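Local coordinates for alpha-fucosidase GH29 (Fusarium graminearum, PDB 4PSR), which hydrolyses alpha-L-fucosides as a retaining-family GH29 glycosidase, probably releasing fucose linked to N-acetylglucosamine in the sugar chains of glycoproteins, at residues A[27-32]-A[337-342]; A[284-289]-A[301-306]; A[525-530]-A[555-560]; A[548-553]-A[578-583]. All coordinates share one frame; numbering follows the deposited sequence.

Interaction 1. Residues A[27-32]-A[337-342]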
loop_
_atom_site.group_PDB
_atom_site.type_symbol
_atom_site.label_atom_id
_atom_site.label_comp_id
_atom_site.label_asym_id
_atom_site.label_seq_id
_atom_site.Cartn_x
_atom_site.Cartn_y
_atom_site.Cartn_z
ATOM N N ALA A 27 -6.332 8.107 5.499
ATOM C CA ALA A 27 -5.209 8.743 4.821
ATOM C C ALA A 27 -5.133 8.495 3.325
ATOM O O ALA A 27 -4.853 9.432 2.579
ATOM C CB ALA A 27 -3.902 8.342 5.477
ATOM N N LYS A 28 -5.325 7.235 2.930
ATOM C CA LYS A 28 -5.401 6.761 1.545
ATOM C C LYS A 28 -4.122 6.747 0.728
ATOM O O LYS A 28 -3.858 5.756 0.038
ATOM C CB LYS A 28 -6.458 7.485 0.737
ATOM C CG LYS A 28 -7.878 7.467 1.379
ATOM C CD LYS A 28 -8.321 6.081 1.843
ATOM C CE LYS A 28 -9.756 6.089 2.279
ATOM N NZ LYS A 28 -10.156 4.776 2.830
ATOM N N PHE A 29 -3.353 7.828 0.776
ATOM C CA PHE A 29 -2.239 8.057 -0.139
ATOM C C PHE A 29 -1.029 8.515 0.649
ATOM O O PHE A 29 -1.108 9.454 1.447
ATOM C CB PHE A 29 -2.628 9.133 -1.179
ATOM C CG PHE A 29 -1.519 9.469 -2.129
ATOM C CD1 PHE A 29 -0.921 8.503 -2.947
ATOM C CD2 PHE A 29 -1.063 10.781 -2.216
ATOM C CE1 PHE A 29 0.140 8.849 -3.823
ATOM C CE2 PHE A 29 -0.015 11.123 -3.084
ATOM C CZ PHE A 29 0.573 10.156 -3.891
ATOM N N GLY A 30 0.086 7.798 0.470
ATOM C CA GLY A 30 1.372 8.175 1.019
ATOM C C GLY A 30 2.485 8.082 -0.007
ATOM O O GLY A 30 2.290 7.545 -1.108
ATOM N N VAL A 31 3.647 8.628 0.329
ATOM C CA VAL A 31 4.806 8.604 -0.542
ATOM C C VAL A 31 6.063 8.213 0.229
ATOM O O VAL A 31 6.341 8.715 1.308
ATOM C CB VAL A 31 5.025 9.989 -1.232
ATOM C CG1 VAL A 31 6.339 10.017 -2.001
ATOM C CG2 VAL A 31 3.859 10.312 -2.154
ATOM N N TYR A 32 6.864 7.337 -0.361
ATOM C CA TYR A 32 8.180 7.014 0.165
ATOM C C TYR A 32 9.201 6.959 -0.959
ATOM O O TYR A 32 8.856 7.156 -2.116
ATOM C CB TYR A 32 8.205 5.750 1.055
ATOM C CG TYR A 32 8.103 4.348 0.445
ATOM C CD1 TYR A 32 8.746 3.292 1.073
ATOM C CD2 TYR A 32 7.327 4.072 -0.659
ATOM C CE1 TYR A 32 8.650 2.018 0.603
ATOM C CE2 TYR A 32 7.220 2.777 -1.152
ATOM C CZ TYR A 32 7.868 1.759 -0.511
ATOM O OH TYR A 32 7.715 0.461 -1.011
ATOM N N GLY A 337 -8.158 -0.390 0.588
ATOM C CA GLY A 337 -6.742 -0.215 0.883
ATOM C C GLY A 337 -6.217 1.197 0.777
ATOM O O GLY A 337 -6.908 2.098 0.303
ATOM N N ASN A 338 -4.969 1.374 1.219
ATOM C CA ASN A 338 -4.158 2.561 0.912
ATOM C C ASN A 338 -3.129 2.245 -0.177
ATOM O O ASN A 338 -2.740 1.082 -0.347
ATOM C CB ASN A 338 -3.371 3.058 2.135
ATOM C CG ASN A 338 -4.229 3.693 3.198
ATOM O OD1 ASN A 338 -5.381 4.027 2.995
ATOM N ND2 ASN A 338 -3.649 3.853 4.378
ATOM N N MET A 339 -2.638 3.280 -0.851
ATOM C CA MET A 339 -1.543 3.162 -1.815
ATOM C C MET A 339 -0.378 3.995 -1.349
ATOM O O MET A 339 -0.509 5.218 -1.144
ATOM C CB MET A 339 -1.973 3.625 -3.213
ATOM C CG MET A 339 -0.939 3.257 -4.288
ATOM S SD MET A 339 -1.423 3.679 -5.958
ATOM C CE MET A 339 -0.970 5.361 -5.862
ATOM N N LEU A 340 0.776 3.353 -1.217
ATOM C CA LEU A 340 2.029 4.027 -0.868
ATOM C C LEU A 340 2.879 4.092 -2.124
ATOM O O LEU A 340 3.346 3.057 -2.648
ATOM C CB LEU A 340 2.759 3.240 0.244
ATOM C CG LEU A 340 4.168 3.717 0.609
ATOM C CD1 LEU A 340 4.190 5.188 1.020
ATOM C CD2 LEU A 340 4.771 2.806 1.705
ATOM N N LEU A 341 3.057 5.316 -2.642
ATOM C CA LEU A 341 3.766 5.558 -3.891
ATOM C C LEU A 341 5.237 5.843 -3.696
ATOM O O LEU A 341 5.637 6.741 -2.945
ATOM C CB LEU A 341 3.113 6.727 -4.639
ATOM C CG LEU A 341 3.745 7.135 -5.963
ATOM C CD1 LEU A 341 3.652 6.038 -7.014
ATOM C CD2 LEU A 341 3.113 8.434 -6.454
ATOM N N ASN A 342 6.062 5.088 -4.414
ATOM C CA ASN A 342 7.512 5.266 -4.376
ATOM C C ASN A 342 8.014 6.234 -5.427
ATOM O O ASN A 342 7.585 6.149 -6.600
ATOM C CB ASN A 342 8.236 3.922 -4.543
ATOM C CG ASN A 342 9.713 4.083 -4.666
ATOM O OD1 ASN A 342 10.387 4.299 -3.676
ATOM N ND2 ASN A 342 10.228 3.981 -5.874
HETATM O O HOH W 1 -9.816 2.435 1.193
#

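Interaction 2. Residues A[284-289]-A[301-306]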
loop_
_atom_site.group_PDB
_atom_site.type_symbol
_atom_site.label_atom_id
_atom_site.label_comp_id
_atom_site.label_asym_id
_atom_site.label_seq_id
_atom_site.Cartn_x
_atom_site.Cartn_y
_atom_site.Cartn_z
ATOM N N VAL A 284 -0.640 -4.720 9.243
ATOM C CA VAL A 284 -1.368 -4.506 8.004
ATOM C C VAL A 284 -0.683 -5.219 6.852
ATOM O O VAL A 284 0.520 -5.049 6.635
ATOM C CB VAL A 284 -1.496 -2.981 7.714
ATOM C CG1 VAL A 284 -2.199 -2.743 6.385
ATOM C CG2 VAL A 284 -2.247 -2.317 8.842
ATOM N N ASP A 285 -1.436 -6.025 6.109
ATOM C CA ASP A 285 -0.910 -6.730 4.937
ATOM C C ASP A 285 -0.598 -5.752 3.820
ATOM O O ASP A 285 -1.439 -4.897 3.472
ATOM C CB ASP A 285 -1.945 -7.734 4.367
ATOM C CG ASP A 285 -2.170 -8.959 5.228
ATOM O OD1 ASP A 285 -1.817 -8.974 6.417
ATOM O OD2 ASP A 285 -2.801 -9.888 4.669
ATOM N N ASP A 286 0.591 -5.880 3.230
ATOM C CA ASP A 286 1.045 -5.022 2.133
ATOM C C ASP A 286 1.131 -5.879 0.879
ATOM O O ASP A 286 1.998 -6.755 0.734
ATOM C CB ASP A 286 2.400 -4.420 2.507
ATOM C CG ASP A 286 2.921 -3.477 1.485
ATOM O OD1 ASP A 286 4.171 -3.471 1.274
ATOM O OD2 ASP A 286 2.129 -2.714 0.903
ATOM N N TRP A 287 0.174 -5.695 -0.011
ATOM C CA TRP A 287 0.080 -6.500 -1.214
ATOM C C TRP A 287 1.096 -6.134 -2.248
ATOM O O TRP A 287 1.534 -4.977 -2.329
ATOM C CB TRP A 287 -1.307 -6.322 -1.825
ATOM C CG TRP A 287 -2.346 -7.141 -1.139
ATOM C CD1 TRP A 287 -2.804 -6.981 0.125
ATOM C CD2 TRP A 287 -3.042 -8.266 -1.676
ATOM N NE1 TRP A 287 -3.751 -7.931 0.417
ATOM C CE2 TRP A 287 -3.907 -8.738 -0.676
ATOM C CE3 TRP A 287 -3.016 -8.923 -2.911
ATOM C CZ2 TRP A 287 -4.753 -9.837 -0.871
ATOM C CZ3 TRP A 287 -3.840 -10.028 -3.091
ATOM C CH2 TRP A 287 -4.703 -10.460 -2.089
ATOM N N GLU A 288 1.419 -7.120 -3.089
ATOM C CA GLU A 288 2.314 -6.928 -4.224
ATOM C C GLU A 288 1.796 -5.830 -5.143
ATOM O O GLU A 288 0.609 -5.567 -5.200
ATOM C CB GLU A 288 2.437 -8.241 -5.011
ATOM C CG GLU A 288 1.146 -8.715 -5.651
ATOM C CD GLU A 288 1.153 -10.209 -5.944
ATOM O OE1 GLU A 288 2.222 -10.743 -6.313
ATOM O OE2 GLU A 288 0.089 -10.848 -5.790
ATOM N N ARG A 289 2.699 -5.232 -5.913
ATOM C CA ARG A 289 2.342 -4.121 -6.793
ATOM C C ARG A 289 1.135 -4.427 -7.692
ATOM O O ARG A 289 1.028 -5.498 -8.290
ATOM C CB ARG A 289 3.561 -3.734 -7.619
ATOM C CG ARG A 289 3.456 -2.389 -8.285
ATOM C CD ARG A 289 4.744 -2.121 -8.991
ATOM N NE ARG A 289 4.694 -0.871 -9.719
ATOM C CZ ARG A 289 5.735 -0.380 -10.375
ATOM N NH1 ARG A 289 6.878 -1.058 -10.361
ATOM N NH2 ARG A 289 5.627 0.777 -11.012
ATOM N N GLN A 301 -2.825 -2.456 2.529
ATOM C CA GLN A 301 -2.208 -1.450 1.662
ATOM C C GLN A 301 -1.405 -2.128 0.582
ATOM O O GLN A 301 -1.258 -3.364 0.600
ATOM C CB GLN A 301 -1.366 -0.417 2.437
ATOM C CG GLN A 301 -0.038 -0.939 3.002
ATOM C CD GLN A 301 0.981 0.171 3.133
ATOM O OE1 GLN A 301 0.816 1.089 3.959
ATOM N NE2 GLN A 301 1.986 0.154 2.260
ATOM N N THR A 302 -0.898 -1.336 -0.351
ATOM C CA THR A 302 -0.025 -1.819 -1.399
ATOM C C THR A 302 0.963 -0.697 -1.726
ATOM O O THR A 302 0.715 0.482 -1.422
ATOM C CB THR A 302 -0.817 -2.316 -2.604
ATOM O OG1 THR A 302 0.056 -2.909 -3.571
ATOM C CG2 THR A 302 -1.550 -1.178 -3.271
ATOM N N ASP A 303 2.068 -1.061 -2.349
ATOM C CA ASP A 303 3.063 -0.080 -2.806
ATOM C C ASP A 303 3.076 0.016 -4.334
ATOM O O ASP A 303 2.889 -0.989 -5.023
ATOM C CB ASP A 303 4.470 -0.448 -2.335
ATOM C CG ASP A 303 4.476 -0.968 -0.939
ATOM O OD1 ASP A 303 4.082 -0.221 -0.024
ATOM O OD2 ASP A 303 4.841 -2.165 -0.765
ATOM N N ASP A 304 3.303 1.205 -4.876
ATOM C CA ASP A 304 3.437 1.379 -6.313
ATOM C C ASP A 304 4.617 2.314 -6.559
ATOM O O ASP A 304 5.268 2.731 -5.615
ATOM C CB ASP A 304 2.166 1.941 -6.926
ATOM C CG ASP A 304 1.871 1.333 -8.289
ATOM O OD1 ASP A 304 2.790 1.280 -9.146
ATOM O OD2 ASP A 304 0.724 0.895 -8.494
ATOM N N ALA A 305 4.893 2.645 -7.821
ATOM C CA ALA A 305 6.066 3.453 -8.142
ATOM C C ALA A 305 5.828 4.229 -9.418
ATOM O O ALA A 305 5.121 3.745 -10.299
ATOM C CB ALA A 305 7.278 2.544 -8.276
ATOM N N ILE A 306 6.356 5.451 -9.512
ATOM C CA ILE A 306 6.266 6.203 -10.750
ATOM C C ILE A 306 7.108 5.471 -11.829
ATOM O O ILE A 306 6.821 5.595 -12.971
ATOM C CB ILE A 306 6.661 7.728 -10.568
ATOM C CG1 ILE A 306 5.799 8.377 -9.476
ATOM C CG2 ILE A 306 6.509 8.485 -11.867
ATOM C CD1 ILE A 306 6.206 9.814 -9.164
HETATM O O HOH W 2 4.085 -3.973 -2.670
HETATM O O HOH W 3 3.187 1.845 -11.522
#

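Interaction 3. Residues A[525-530]-A[555-560]. With NAG (2-acetamido-2-deoxy-beta-D-glucopyranose), chain C; NAG (2-acetamido-2-deoxy-beta-D-glucopyranose), chain B.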
loop_
_atom_site.group_PDB
_atom_site.type_symbol
_atom_site.label_atom_id
_atom_site.label_comp_id
_atom_site.label_asym_id
_atom_site.label_seq_id
_atom_site.Cartn_x
_atom_site.Cartn_y
_atom_site.Cartn_z
ATOM N N ASP A 525 -15.180 -14.348 5.754
ATOM C CA ASP A 525 -15.080 -14.823 7.130
ATOM C C ASP A 525 -15.679 -13.828 8.116
ATOM O O ASP A 525 -16.188 -12.775 7.728
ATOM C CB ASP A 525 -13.636 -15.215 7.487
ATOM C CG ASP A 525 -12.661 -14.064 7.520
ATOM O OD1 ASP A 525 -13.034 -12.901 7.292
ATOM O OD2 ASP A 525 -11.455 -14.331 7.765
ATOM N N THR A 526 -15.648 -14.157 9.402
ATOM C CA THR A 526 -16.239 -13.282 10.418
ATOM C C THR A 526 -15.605 -11.897 10.386
ATOM O O THR A 526 -16.279 -10.888 10.522
ATOM C CB THR A 526 -16.063 -13.880 11.831
ATOM O OG1 THR A 526 -16.973 -14.976 12.012
ATOM C CG2 THR A 526 -16.302 -12.854 12.919
ATOM N N VAL A 527 -14.290 -11.835 10.191
ATOM C CA VAL A 527 -13.616 -10.542 10.134
ATOM C C VAL A 527 -14.129 -9.720 8.950
ATOM O O VAL A 527 -14.421 -8.534 9.098
ATOM C CB VAL A 527 -12.103 -10.723 10.022
ATOM C CG1 VAL A 527 -11.397 -9.417 9.714
ATOM C CG2 VAL A 527 -11.545 -11.305 11.342
ATOM N N PHE A 528 -14.271 -10.354 7.784
ATOM C CA PHE A 528 -14.766 -9.652 6.607
ATOM C C PHE A 528 -16.142 -9.077 6.886
ATOM O O PHE A 528 -16.380 -7.899 6.660
ATOM C CB PHE A 528 -14.808 -10.583 5.383
ATOM C CG PHE A 528 -15.207 -9.875 4.108
ATOM C CD1 PHE A 528 -16.523 -9.477 3.904
ATOM C CD2 PHE A 528 -14.278 -9.646 3.091
ATOM C CE1 PHE A 528 -16.878 -8.819 2.743
ATOM C CE2 PHE A 528 -14.626 -8.982 1.948
ATOM C CZ PHE A 528 -15.933 -8.583 1.764
ATOM N N LEU A 529 -17.059 -9.907 7.348
ATOM C CA LEU A 529 -18.452 -9.496 7.457
ATOM C C LEU A 529 -18.584 -8.407 8.517
ATOM O O LEU A 529 -19.300 -7.404 8.316
ATOM C CB LEU A 529 -19.329 -10.725 7.741
ATOM C CG LEU A 529 -19.417 -11.733 6.592
ATOM C CD1 LEU A 529 -19.848 -13.133 7.109
ATOM C CD2 LEU A 529 -20.312 -11.219 5.462
ATOM N N THR A 530 -17.864 -8.557 9.621
ATOM C CA THR A 530 -17.864 -7.576 10.680
ATOM C C THR A 530 -17.362 -6.240 10.147
ATOM O O THR A 530 -17.995 -5.199 10.354
ATOM C CB THR A 530 -16.997 -8.038 11.866
ATOM O OG1 THR A 530 -17.551 -9.240 12.405
ATOM C CG2 THR A 530 -16.938 -6.983 12.960
ATOM N N GLY A 555 -18.748 -21.670 11.849
ATOM C CA GLY A 555 -17.463 -21.248 12.351
ATOM C C GLY A 555 -17.007 -19.912 11.788
ATOM O O GLY A 555 -17.561 -19.414 10.798
ATOM N N PHE A 556 -15.985 -19.375 12.441
ATOM C CA PHE A 556 -15.348 -18.076 12.160
ATOM C C PHE A 556 -14.764 -18.049 10.737
ATOM O O PHE A 556 -14.802 -17.008 10.058
ATOM C CB PHE A 556 -14.259 -17.929 13.251
ATOM C CG PHE A 556 -13.407 -16.677 13.198
ATOM C CD1 PHE A 556 -13.848 -15.472 13.738
ATOM C CD2 PHE A 556 -12.097 -16.748 12.735
ATOM C CE1 PHE A 556 -13.020 -14.326 13.728
ATOM C CE2 PHE A 556 -11.266 -15.622 12.733
ATOM C CZ PHE A 556 -11.722 -14.417 13.239
ATOM N N ARG A 557 -14.271 -19.191 10.269
ATOM C CA ARG A 557 -13.514 -19.248 9.021
ATOM C C ARG A 557 -13.703 -20.596 8.316
ATOM O O ARG A 557 -12.762 -21.404 8.217
ATOM C CB ARG A 557 -12.044 -18.952 9.332
ATOM C CG ARG A 557 -11.226 -18.445 8.157
ATOM C CD ARG A 557 -9.917 -17.811 8.624
ATOM N NE ARG A 557 -10.035 -16.399 9.002
ATOM C CZ ARG A 557 -9.350 -15.802 9.980
ATOM N NH1 ARG A 557 -8.498 -16.481 10.744
ATOM N NH2 ARG A 557 -9.517 -14.512 10.224
ATOM N N PHE A 558 -14.937 -20.861 7.886
ATOM C CA PHE A 558 -15.268 -21.993 7.021
ATOM C C PHE A 558 -15.070 -23.367 7.659
ATOM O O PHE A 558 -14.648 -24.309 7.004
ATOM C CB PHE A 558 -14.525 -21.863 5.678
ATOM C CG PHE A 558 -14.415 -20.443 5.215
ATOM C CD1 PHE A 558 -15.551 -19.739 4.822
ATOM C CD2 PHE A 558 -13.196 -19.765 5.268
ATOM C CE1 PHE A 558 -15.480 -18.407 4.430
ATOM C CE2 PHE A 558 -13.120 -18.429 4.896
ATOM C CZ PHE A 558 -14.278 -17.740 4.498
ATOM N N THR A 559 -15.428 -23.453 8.937
ATOM C CA THR A 559 -15.472 -24.710 9.697
ATOM C C THR A 559 -16.865 -24.858 10.322
ATOM O O THR A 559 -17.694 -23.950 10.246
ATOM C CB THR A 559 -14.399 -24.736 10.814
ATOM O OG1 THR A 559 -14.643 -23.669 11.734
ATOM C CG2 THR A 559 -12.994 -24.591 10.232
ATOM N N GLY A 560 -17.114 -26.014 10.932
ATOM C CA GLY A 560 -18.352 -26.246 11.657
ATOM C C GLY A 560 -19.463 -26.722 10.750
ATOM O O GLY A 560 -19.212 -27.190 9.643
HETATM C C1 NAG C . -6.502 -18.722 7.365
HETATM C C2 NAG C . -6.910 -19.880 8.259
HETATM C C3 NAG C . -7.042 -21.145 7.435
HETATM C C4 NAG C . -7.975 -20.917 6.257
HETATM C C5 NAG C . -7.507 -19.709 5.465
HETATM C C6 NAG C . -8.409 -19.371 4.307
HETATM C C7 NAG C . -6.257 -19.749 10.616
HETATM C C8 NAG C . -5.181 -20.021 11.622
HETATM N N2 NAG C . -5.972 -20.077 9.350
HETATM O O3 NAG C . -7.521 -22.201 8.264
HETATM O O4 NAG C . -7.929 -22.061 5.414
HETATM O O5 NAG C . -7.466 -18.562 6.330
HETATM O O6 NAG C . -9.736 -19.162 4.766
HETATM O O7 NAG C . -7.330 -19.252 10.934
HETATM C C1 NAG B . -5.367 -13.634 8.239
HETATM C C2 NAG B . -5.937 -14.054 6.910
HETATM C C3 NAG B . -6.705 -15.360 7.085
HETATM C C4 NAG B . -5.822 -16.416 7.747
HETATM C C5 NAG B . -5.180 -15.854 9.014
HETATM C C6 NAG B . -4.181 -16.793 9.652
HETATM C C7 NAG B . -6.621 -12.542 5.101
HETATM C C8 NAG B . -7.556 -11.456 4.691
HETATM N N2 NAG B . -6.783 -13.014 6.341
HETATM O O3 NAG B . -7.134 -15.807 5.806
HETATM O O4 NAG B . -6.599 -17.542 8.156
HETATM O O5 NAG B . -4.479 -14.638 8.710
HETATM O O6 NAG B . -3.060 -16.983 8.805
HETATM O O7 NAG B . -5.752 -12.966 4.347
#

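Interaction 4. Residues A[548-553]-A[578-583]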
loop_
_atom_site.group_PDB
_atom_site.type_symbol
_atom_site.label_atom_id
_atom_site.label_comp_id
_atom_site.label_asym_id
_atom_site.label_seq_id
_atom_site.Cartn_x
_atom_site.Cartn_y
_atom_site.Cartn_z
ATOM N N THR A 548 -26.368 -18.691 -8.679
ATOM C CA THR A 548 -25.453 -18.658 -7.535
ATOM C C THR A 548 -25.958 -19.557 -6.412
ATOM O O THR A 548 -27.158 -19.843 -6.319
ATOM C CB THR A 548 -25.323 -17.211 -6.990
ATOM O OG1 THR A 548 -25.251 -16.273 -8.067
ATOM C CG2 THR A 548 -24.102 -17.039 -6.104
ATOM N N LYS A 549 -25.042 -20.044 -5.582
ATOM C CA LYS A 549 -25.401 -20.653 -4.311
ATOM C C LYS A 549 -24.558 -20.040 -3.207
ATOM O O LYS A 549 -23.469 -19.494 -3.463
ATOM C CB LYS A 549 -25.243 -22.173 -4.341
ATOM C CG LYS A 549 -23.828 -22.669 -4.560
ATOM C CD LYS A 549 -23.790 -24.183 -4.470
ATOM C CE LYS A 549 -22.427 -24.734 -4.863
ATOM N NZ LYS A 549 -22.395 -26.215 -4.796
ATOM N N ALA A 550 -25.063 -20.076 -1.979
ATOM C CA ALA A 550 -24.307 -19.625 -0.817
ATOM C C ALA A 550 -24.237 -20.748 0.189
ATOM O O ALA A 550 -25.251 -21.397 0.455
ATOM C CB ALA A 550 -24.940 -18.384 -0.189
ATOM N N THR A 551 -23.056 -20.973 0.752
ATOM C CA THR A 551 -22.869 -21.961 1.794
ATOM C C THR A 551 -22.546 -21.233 3.082
ATOM O O THR A 551 -21.577 -20.465 3.148
ATOM C CB THR A 551 -21.762 -22.942 1.391
ATOM O OG1 THR A 551 -22.100 -23.510 0.127
ATOM C CG2 THR A 551 -21.603 -24.043 2.400
ATOM N N LEU A 552 -23.397 -21.425 4.092
ATOM C CA LEU A 552 -23.235 -20.780 5.383
ATOM C C LEU A 552 -22.513 -21.728 6.300
ATOM O O LEU A 552 -22.865 -22.903 6.356
ATOM C CB LEU A 552 -24.597 -20.489 6.031
ATOM C CG LEU A 552 -25.619 -19.738 5.203
ATOM C CD1 LEU A 552 -26.914 -19.530 5.995
ATOM C CD2 LEU A 552 -25.046 -18.428 4.799
ATOM N N PHE A 553 -21.522 -21.222 7.026
ATOM C CA PHE A 553 -20.788 -22.003 8.012
ATOM C C PHE A 553 -20.984 -21.441 9.409
ATOM O O PHE A 553 -21.006 -20.226 9.588
ATOM C CB PHE A 553 -19.283 -21.968 7.714
ATOM C CG PHE A 553 -18.882 -22.766 6.518
ATOM C CD1 PHE A 553 -18.926 -22.211 5.253
ATOM C CD2 PHE A 553 -18.430 -24.064 6.661
ATOM C CE1 PHE A 553 -18.543 -22.944 4.153
ATOM C CE2 PHE A 553 -18.046 -24.798 5.555
ATOM C CZ PHE A 553 -18.108 -24.236 4.307
ATOM N N GLY A 578 -21.214 -17.861 10.948
ATOM C CA GLY A 578 -19.922 -17.247 11.222
ATOM C C GLY A 578 -19.169 -16.834 9.956
ATOM O O GLY A 578 -18.332 -15.933 9.996
ATOM N N SER A 579 -19.449 -17.504 8.856
ATOM C CA SER A 579 -18.726 -17.273 7.604
ATOM C C SER A 579 -19.537 -17.807 6.428
ATOM O O SER A 579 -20.424 -18.666 6.602
ATOM C CB SER A 579 -17.311 -17.888 7.657
ATOM O OG SER A 579 -17.326 -19.257 8.044
ATOM N N ILE A 580 -19.254 -17.301 5.231
ATOM C CA ILE A 580 -20.058 -17.611 4.047
ATOM C C ILE A 580 -19.194 -17.791 2.804
ATOM O O ILE A 580 -18.251 -17.026 2.603
ATOM C CB ILE A 580 -21.087 -16.478 3.753
ATOM C CG1 ILE A 580 -22.000 -16.233 4.967
ATOM C CG2 ILE A 580 -21.898 -16.799 2.483
ATOM C CD1 ILE A 580 -22.861 -14.970 4.862
ATOM N N VAL A 581 -19.511 -18.791 1.983
ATOM C CA VAL A 581 -18.875 -18.989 0.681
ATOM C C VAL A 581 -19.930 -18.826 -0.393
ATOM O O VAL A 581 -20.941 -19.533 -0.392
ATOM C CB VAL A 581 -18.248 -20.392 0.550
ATOM C CG1 VAL A 581 -17.611 -20.600 -0.842
ATOM C CG2 VAL A 581 -17.228 -20.601 1.642
ATOM N N VAL A 582 -19.707 -17.899 -1.312
ATOM C CA VAL A 582 -20.658 -17.619 -2.371
ATOM C C VAL A 582 -20.042 -18.162 -3.667
ATOM O O VAL A 582 -18.914 -17.814 -4.005
ATOM C CB VAL A 582 -20.930 -16.125 -2.437
ATOM C CG1 VAL A 582 -21.983 -15.824 -3.481
ATOM C CG2 VAL A 582 -21.374 -15.623 -1.051
ATOM N N SER A 583 -20.780 -19.025 -4.356
ATOM C CA SER A 583 -20.252 -19.760 -5.511
ATOM C C SER A 583 -21.206 -19.677 -6.698
ATOM O O SER A 583 -22.415 -19.481 -6.534
ATOM C CB SER A 583 -20.028 -21.232 -5.146
ATOM O OG SER A 583 -19.300 -21.385 -3.932
HETATM O O HOH W 4 -21.101 -21.955 -1.962
#

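Interaction 1. Residues A[27-32]-A[337-342]
Y32, which also touches the bound fucose, lays its ring against L340 so that methyl CD2 sits over the middle of one face, 3.7 Å from the ring centroid, a CH-pi contact. N342 CB lies 3.7 Å from Y32 CE2, its OD1, bonded to H34 ND1, toward the rim of the opposite face. Beside it G30, with no side chain, leaves room for L340 CD1, 3.5 Å from G30 C. On the other sheet face F29 CE1 meets L341 CB at 3.7 Å. N338 crosses K28 at about a right angle, OD1 3.1 Å from K28 CA, its polar end bonding Y299 OH and Y24 O. The long K28 chain reaches across less directly: a water links NZ to G337 O, and NZ also bonds R25 O. Four backbone hydrogen bonds, such as M339 N to K28 O, pair the strands in parallel and close the TIM barrel, first strand to last. Strands 119-125 and 300-305 flank the pair, with helix 322-334 packed against F29, M339 and L341.

Interaction 2. Residues A[284-289]-A[301-306]
R289 NE meets D304 OD1 at 2.9 Å in a salt bridge, coming from above the carboxylate plane, with the guanidinium and carboxylate planes 86° apart. The extended arginine chain runs from CG to NE and carries the guanidinium to D304 and A305, whose CB lies over one face. D304 OD1 is held in turn by A305 N at 2.8 Å, and a water joins it to R289 NH2 and A305 O. Deeper in, two acids meet: D286 OD1 lies 2.5 Å from D303 OD2, so close that one of them probably carries a proton. Q301 NE2 bonds D286 OD2 at 3.2 Å. T302, a small hydroxyl residue, donates OG1 to W287 O at 2.8 Å. A second shell fixes these groups: W224 NE1 bonds D303 OD1, Y24 OH bonds Q301 OE1, and W311 makes a cation-pi contact with R289. Backbone bonds Q301 N to D285 O and W287 N to Q301 O pair the sixth and seventh strands of the TIM barrel, between strands 268-272 and 337-343.

Interaction 3. Residues A[525-530]-A[555-560]
D525 reaches R557 through OD2, which takes NE at 2.8 Å on its anti lone pair and NH2 at 3.1 Å from above the carboxylate plane. The grip is side-on, two nitrogens on one oxygen, and both nitrogens have that oxygen in the guanidinium plane. The other oxygen, OD1, accepts from F528 N at 2.9 Å, making D525 the N-cap of helix 526-532. A short acid suits the place because one carboxylate serves both the helix start and the arginine. This capped start, in the C-terminal part of the chain, meets the loop between strands 548-553 and 562-565. T526 follows in the first turn: its N donates to F556 O at 3.0 Å, and its CB presses to 3.3 Å from F556 CD1, the two side chains crossing at about a right angle; its hydroxyl bonds G578 O. V527 then adds a methyl, CG2, 3.6 Å from F556 CZ. Further on, T530 OG1 donates back to T526 O. Beyond the salt bridge R557 NH1 donates to O7 of the chain C N-acetylglucosamine at 3.0 Å, while the chain B sugar lies over one face of the guanidinium and F556 CE2 toward the rim of the opposite face.

Interaction 4. Residues A[548-553]-A[578-583]
F553 swings its ring along the sheet face toward V581, whose methyl CG2 lies 3.7 Å from ring atom CE1; with CG anti to its own carbonyl carbon (chi1 -72°) the side chain starts out beside the backbone N. The small S579 opposite leaves room for the root of that ring, its OG 3.4 Å from F553 CB, and the hydroxyl is taken up by G555 O and F558 N. On the reverse face L552 and I580 lie side by side, CD2 to CG1 at 3.8 Å, and the small A550, paired with V582, has its CB 4.3 Å from I580 CG2. At the far end T548 CG2 fits against V582 CG1 at 3.6 Å. Beta-branched residues suit these extended strands. T551 OG1 and V581 O share a water. Six backbone bonds knit three hydrogen-bonded pairs, and a seventh, from G578 N to F553 O at 2.7 Å, makes G578 and S579 both face F553: a classic beta bulge at the end of an antiparallel pair, the two inner strands of a four-stranded sheet.

Interactions 1 and 2 belong to the catalytic TIM barrel, their centres 8 Å apart. Interaction 2 is nested along the chain inside the loop that interaction 1 closes, and the two touch where strands 300-305 and 337-343 pair, L340 N to T302 O and N342 N to D304 O being probably hydrogen-bonded. Interactions 3 and 4 follow in series near the C terminus, about 25 to 33 Å from the first two between centres. Their own centres are 10 Å apart and their segments alternate along the chain; loop 555-560 meets both the helix start and strand 579-584, while T526 OG1 to G578 O joins the two contacts directly. The barrel contacts build the domain that holds the fucose; interactions 3 and 4 belong to the separate C-terminal beta region.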